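Local coordinates for vivid PAS protein VVD (Neurospora crassa, PDB 3D72) that senses blue light through a flavin-binding LOV domain of the PAS family and forms a rapidly exchanging dimer on light activation, at residues Y10-L16 with T34-L40. The protein carries 1 engineered substitution. Numbering follows the deposited sequence.
Sequences YDIMGYL and TSVALIL. Engineered in segment 34-40: Val36 (natural residue Cys). With FAD (flavin-adenine dinucleotide), chain C.
Leu40 and Leu38 meet Tyr10, Ile12, Tyr15 and Leu16 where the N-terminal cap helix of this LOV (PAS) domain crosses its antiparallel sheet, a worked example of a strand whose alternate side chains serve two different layers. Leu40 CD2 is the shared methyl, 3.8 Å from Tyr10 CD2 and 4.0 Å from Ile12 CD1, and it also touches Tyr15 CE2. With CG swung opposite the backbone N (chi1 -171°), Leu40 brings its two methyls to the tyrosines, CD2 to both rings and CD1 to Tyr15 CD2. Further along, Leu16 and Leu38 come tip to tip, CD2 to CD2 at 4.1 Å, while Leu16 CD1 packs crosswise against Thr34 CG2 at 3.5 Å. No hydrogen bond joins the segments, so apolar packing carries the contact, and the axes of helix 12-16 and strand 38-40 cross at 104°.

Ile39 faces the other way, its CD1 lying 3.4 Å from FAD C6. Trimmed to an alanine, this position would probably leave a gap beside C6 and N5 of the flavin, with Phe57 and Cys73 losing a packing partner too. Behind the first shell, strands 50-53 and 140-146 flank strand 38-42, and Tyr142 sets its ring nearly perpendicular to that of Tyr10. Across the subunit interface, Met1 of the second subunit packs on Ile12. Asp11 caps the helix: its OD1 accepts from Gly14 N at 3.0 Å, the donor approaching from above the carboxylate plane.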
loop_
_atom_site.group_PDB
_atom_site.type_symbol
_atom_site.label_atom_id
_atom_site.label_comp_id
_atom_site.label_asym_id
_atom_site.label_seq_id
_atom_site.Cartn_x
_atom_site.Cartn_y
_atom_site.Cartn_z
ATOM N N TYR A 10 -8.183 -10.478 -5.703
ATOM C CA TYR A 10 -7.483 -9.325 -6.245
ATOM C C TYR A 10 -6.384 -8.718 -5.386
ATOM O O TYR A 10 -6.467 -8.746 -4.169
ATOM C CB TYR A 10 -8.500 -8.246 -6.616
ATOM C CG TYR A 10 -9.460 -8.721 -7.675
ATOM C CD1 TYR A 10 -10.619 -9.405 -7.329
ATOM C CD2 TYR A 10 -9.155 -8.574 -9.027
ATOM C CE1 TYR A 10 -11.454 -9.945 -8.319
ATOM C CE2 TYR A 10 -9.976 -9.105 -10.019
ATOM C CZ TYR A 10 -11.121 -9.794 -9.656
ATOM O OH TYR A 10 -11.916 -10.354 -10.631
ATOM N N ASP A 11 -5.367 -8.166 -6.041
ATOM C CA ASP A 11 -4.241 -7.541 -5.345
ATOM C C ASP A 11 -4.593 -6.130 -4.877
ATOM O O ASP A 11 -3.944 -5.157 -5.276
ATOM C CB ASP A 11 -3.009 -7.474 -6.254
ATOM C CG ASP A 11 -1.734 -7.157 -5.483
ATOM O OD1 ASP A 11 -1.796 -7.053 -4.235
ATOM O OD2 ASP A 11 -0.674 -7.020 -6.128
ATOM N N ILE A 12 -5.599 -6.034 -4.014
ATOM C CA ILE A 12 -6.036 -4.746 -3.503
ATOM C C ILE A 12 -4.905 -3.991 -2.809
ATOM O O ILE A 12 -4.754 -2.786 -3.020
ATOM C CB ILE A 12 -7.231 -4.904 -2.537
ATOM C CG1 ILE A 12 -8.389 -5.610 -3.255
ATOM C CG2 ILE A 12 -7.664 -3.533 -2.006
ATOM C CD1 ILE A 12 -8.830 -4.941 -4.554
ATOM N N MET A 13 -4.101 -4.675 -1.997
ATOM C CA MET A 13 -2.995 -3.976 -1.325
ATOM C C MET A 13 -1.985 -3.425 -2.323
ATOM O O MET A 13 -1.554 -2.266 -2.212
ATOM C CB MET A 13 -2.282 -4.897 -0.334
ATOM C CG MET A 13 -3.137 -5.284 0.847
ATOM S SD MET A 13 -2.144 -5.958 2.198
ATOM C CE MET A 13 -1.919 -7.599 1.639
ATOM N N GLY A 14 -1.611 -4.250 -3.301
ATOM C CA GLY A 14 -0.655 -3.803 -4.293
ATOM C C GLY A 14 -1.181 -2.608 -5.059
ATOM O O GLY A 14 -0.424 -1.689 -5.376
ATOM N N TYR A 15 -2.479 -2.616 -5.350
ATOM C CA TYR A 15 -3.082 -1.520 -6.091
ATOM C C TYR A 15 -3.153 -0.242 -5.265
ATOM O O TYR A 15 -2.998 0.851 -5.805
ATOM C CB TYR A 15 -4.471 -1.911 -6.601
ATOM C CG TYR A 15 -4.448 -3.082 -7.565
ATOM C CD1 TYR A 15 -3.324 -3.348 -8.354
ATOM C CD2 TYR A 15 -5.553 -3.921 -7.696
ATOM C CE1 TYR A 15 -3.303 -4.424 -9.252
ATOM C CE2 TYR A 15 -5.542 -4.995 -8.591
ATOM C CZ TYR A 15 -4.418 -5.241 -9.362
ATOM O OH TYR A 15 -4.414 -6.309 -10.231
ATOM N N LEU A 16 -3.374 -0.374 -3.960
ATOM C CA LEU A 16 -3.411 0.810 -3.097
ATOM C C LEU A 16 -2.005 1.413 -3.058
ATOM O O LEU A 16 -1.842 2.631 -3.112
ATOM C CB LEU A 16 -3.870 0.442 -1.686
ATOM C CG LEU A 16 -5.364 0.133 -1.543
ATOM C CD1 LEU A 16 -5.622 -0.576 -0.221
ATOM C CD2 LEU A 16 -6.169 1.430 -1.616
ATOM N N THR A 34 -6.887 -0.665 3.047
ATOM C CA THR A 34 -8.013 -1.557 2.834
ATOM C C THR A 34 -9.168 -1.390 3.808
ATOM O O THR A 34 -10.192 -2.066 3.665
ATOM C CB THR A 34 -7.562 -3.028 2.880
ATOM O OG1 THR A 34 -7.070 -3.331 4.191
ATOM C CG2 THR A 34 -6.470 -3.281 1.852
ATOM N N SER A 35 -9.016 -0.491 4.783
ATOM C CA SER A 35 -10.052 -0.250 5.789
ATOM C C SER A 35 -11.112 0.755 5.334
ATOM O O SER A 35 -12.195 0.823 5.912
ATOM C CB SER A 35 -9.431 0.257 7.096
ATOM O OG SER A 35 -9.291 1.669 7.110
ATOM N N VAL A 36 -10.797 1.534 4.304
ATOM C CA VAL A 36 -11.720 2.537 3.792
ATOM C C VAL A 36 -12.763 1.910 2.883
ATOM O O VAL A 36 -12.655 0.740 2.529
ATOM C CB VAL A 36 -10.971 3.617 2.980
ATOM C CG1 VAL A 36 -9.823 4.173 3.801
ATOM C CG2 VAL A 36 -10.455 3.035 1.671
ATOM N N ALA A 37 -13.781 2.684 2.525
ATOM C CA ALA A 37 -14.809 2.180 1.615
ATOM C C ALA A 37 -14.223 2.234 0.208
ATOM O O ALA A 37 -13.870 3.299 -0.295
ATOM C CB ALA A 37 -16.071 3.036 1.697
ATOM N N LEU A 38 -14.096 1.081 -0.430
ATOM C CA LEU A 38 -13.536 1.063 -1.772
ATOM C C LEU A 38 -14.080 -0.097 -2.558
ATOM O O LEU A 38 -14.595 -1.052 -1.989
ATOM C CB LEU A 38 -12.005 0.956 -1.731
ATOM C CG LEU A 38 -11.333 -0.308 -1.188
ATOM C CD1 LEU A 38 -11.355 -1.418 -2.241
ATOM C CD2 LEU A 38 -9.883 0.011 -0.815
ATOM N N ILE A 39 -13.986 0.020 -3.872
ATOM C CA ILE A 39 -14.401 -1.062 -4.759
ATOM C C ILE A 39 -13.449 -1.110 -5.942
ATOM O O ILE A 39 -12.792 -0.127 -6.272
ATOM C CB ILE A 39 -15.858 -0.907 -5.266
ATOM C CG1 ILE A 39 -16.010 0.344 -6.127
ATOM C CG2 ILE A 39 -16.806 -0.852 -4.083
ATOM C CD1 ILE A 39 -17.376 0.429 -6.803
ATOM N N LEU A 40 -13.345 -2.276 -6.565
ATOM C CA LEU A 40 -12.488 -2.436 -7.727
ATOM C C LEU A 40 -13.399 -2.931 -8.844
ATOM O O LEU A 40 -14.189 -3.856 -8.627
ATOM C CB LEU A 40 -11.401 -3.485 -7.469
ATOM C CG LEU A 40 -10.329 -3.545 -8.566
ATOM C CD1 LEU A 40 -9.327 -2.400 -8.377
ATOM C CD2 LEU A 40 -9.603 -4.884 -8.495
HETATM P PA FAD C . -24.488 6.535 -18.938
HETATM O O1A FAD C . -25.406 5.449 -18.495
HETATM O O2A FAD C . -24.096 6.563 -20.366
HETATM O O5B FAD C . -25.138 7.921 -18.520
HETATM C C5B FAD C . -24.542 9.202 -18.809
HETATM C C4B FAD C . -25.583 10.273 -18.495
HETATM O O4B FAD C . -25.000 11.539 -18.852
HETATM C C3B FAD C . -26.916 10.142 -19.261
HETATM O O3B FAD C . -28.058 10.129 -18.443
HETATM C C2B FAD C . -26.921 11.291 -20.261
HETATM O O2B FAD C . -28.145 11.932 -20.511
HETATM C C1B FAD C . -25.830 12.252 -19.780
HETATM N N9A FAD C . -24.946 12.726 -20.828
HETATM C C8A FAD C . -24.137 11.985 -21.644
HETATM N N7A FAD C . -23.453 12.690 -22.515
HETATM C C5A FAD C . -23.863 13.990 -22.271
HETATM C C6A FAD C . -23.487 15.242 -22.877
HETATM N N6A FAD C . -22.612 15.302 -23.885
HETATM N N1A FAD C . -24.068 16.383 -22.408
HETATM C C2A FAD C . -24.958 16.287 -21.382
HETATM N N3A FAD C . -25.377 15.177 -20.732
HETATM C C4A FAD C . -24.765 14.029 -21.260
HETATM N N1 FAD C . -21.314 5.617 -9.412
HETATM C C2 FAD C . -22.053 5.914 -8.313
HETATM O O2 FAD C . -23.150 6.497 -8.385
HETATM N N3 FAD C . -21.566 5.572 -7.041
HETATM C C4 FAD C . -20.361 4.911 -6.796
HETATM O O4 FAD C . -20.014 4.663 -5.619
HETATM C C4X FAD C . -19.593 4.619 -7.942
HETATM N N5 FAD C . -18.370 3.942 -7.782
HETATM C C5X FAD C . -17.639 3.656 -8.921
HETATM C C6 FAD C . -16.393 2.969 -8.781
HETATM C C7 FAD C . -15.632 2.622 -9.871
HETATM C C7M FAD C . -14.300 1.906 -9.607
HETATM C C8 FAD C . -16.092 2.895 -11.183
HETATM C C8M FAD C . -15.314 2.516 -12.427
HETATM C C9 FAD C . -17.343 3.594 -11.349
HETATM C C9A FAD C . -18.129 3.972 -10.248
HETATM N N10 FAD C . -19.391 4.684 -10.371
HETATM C C10 FAD C . -20.122 4.952 -9.235
HETATM C "C1'" FAD C . -19.938 5.122 -11.686
HETATM C "C2'" FAD C . -20.768 4.191 -12.536
HETATM O "O2'" FAD C . -20.235 2.867 -12.420
HETATM C "C3'" FAD C . -20.750 4.748 -13.979
HETATM O "O3'" FAD C . -19.401 4.769 -14.442
HETATM C "C4'" FAD C . -21.334 6.197 -14.075
HETATM O "O4'" FAD C . -22.708 6.170 -13.741
HETATM C "C5'" FAD C . -21.154 6.825 -15.467
HETATM O "O5'" FAD C . -21.215 5.836 -16.507
HETATM P P FAD C . -22.583 5.289 -17.098
HETATM O O1P FAD C . -22.243 4.062 -17.823
HETATM O O2P FAD C . -23.598 5.153 -16.025
HETATM O O3P FAD C . -23.114 6.377 -18.150
#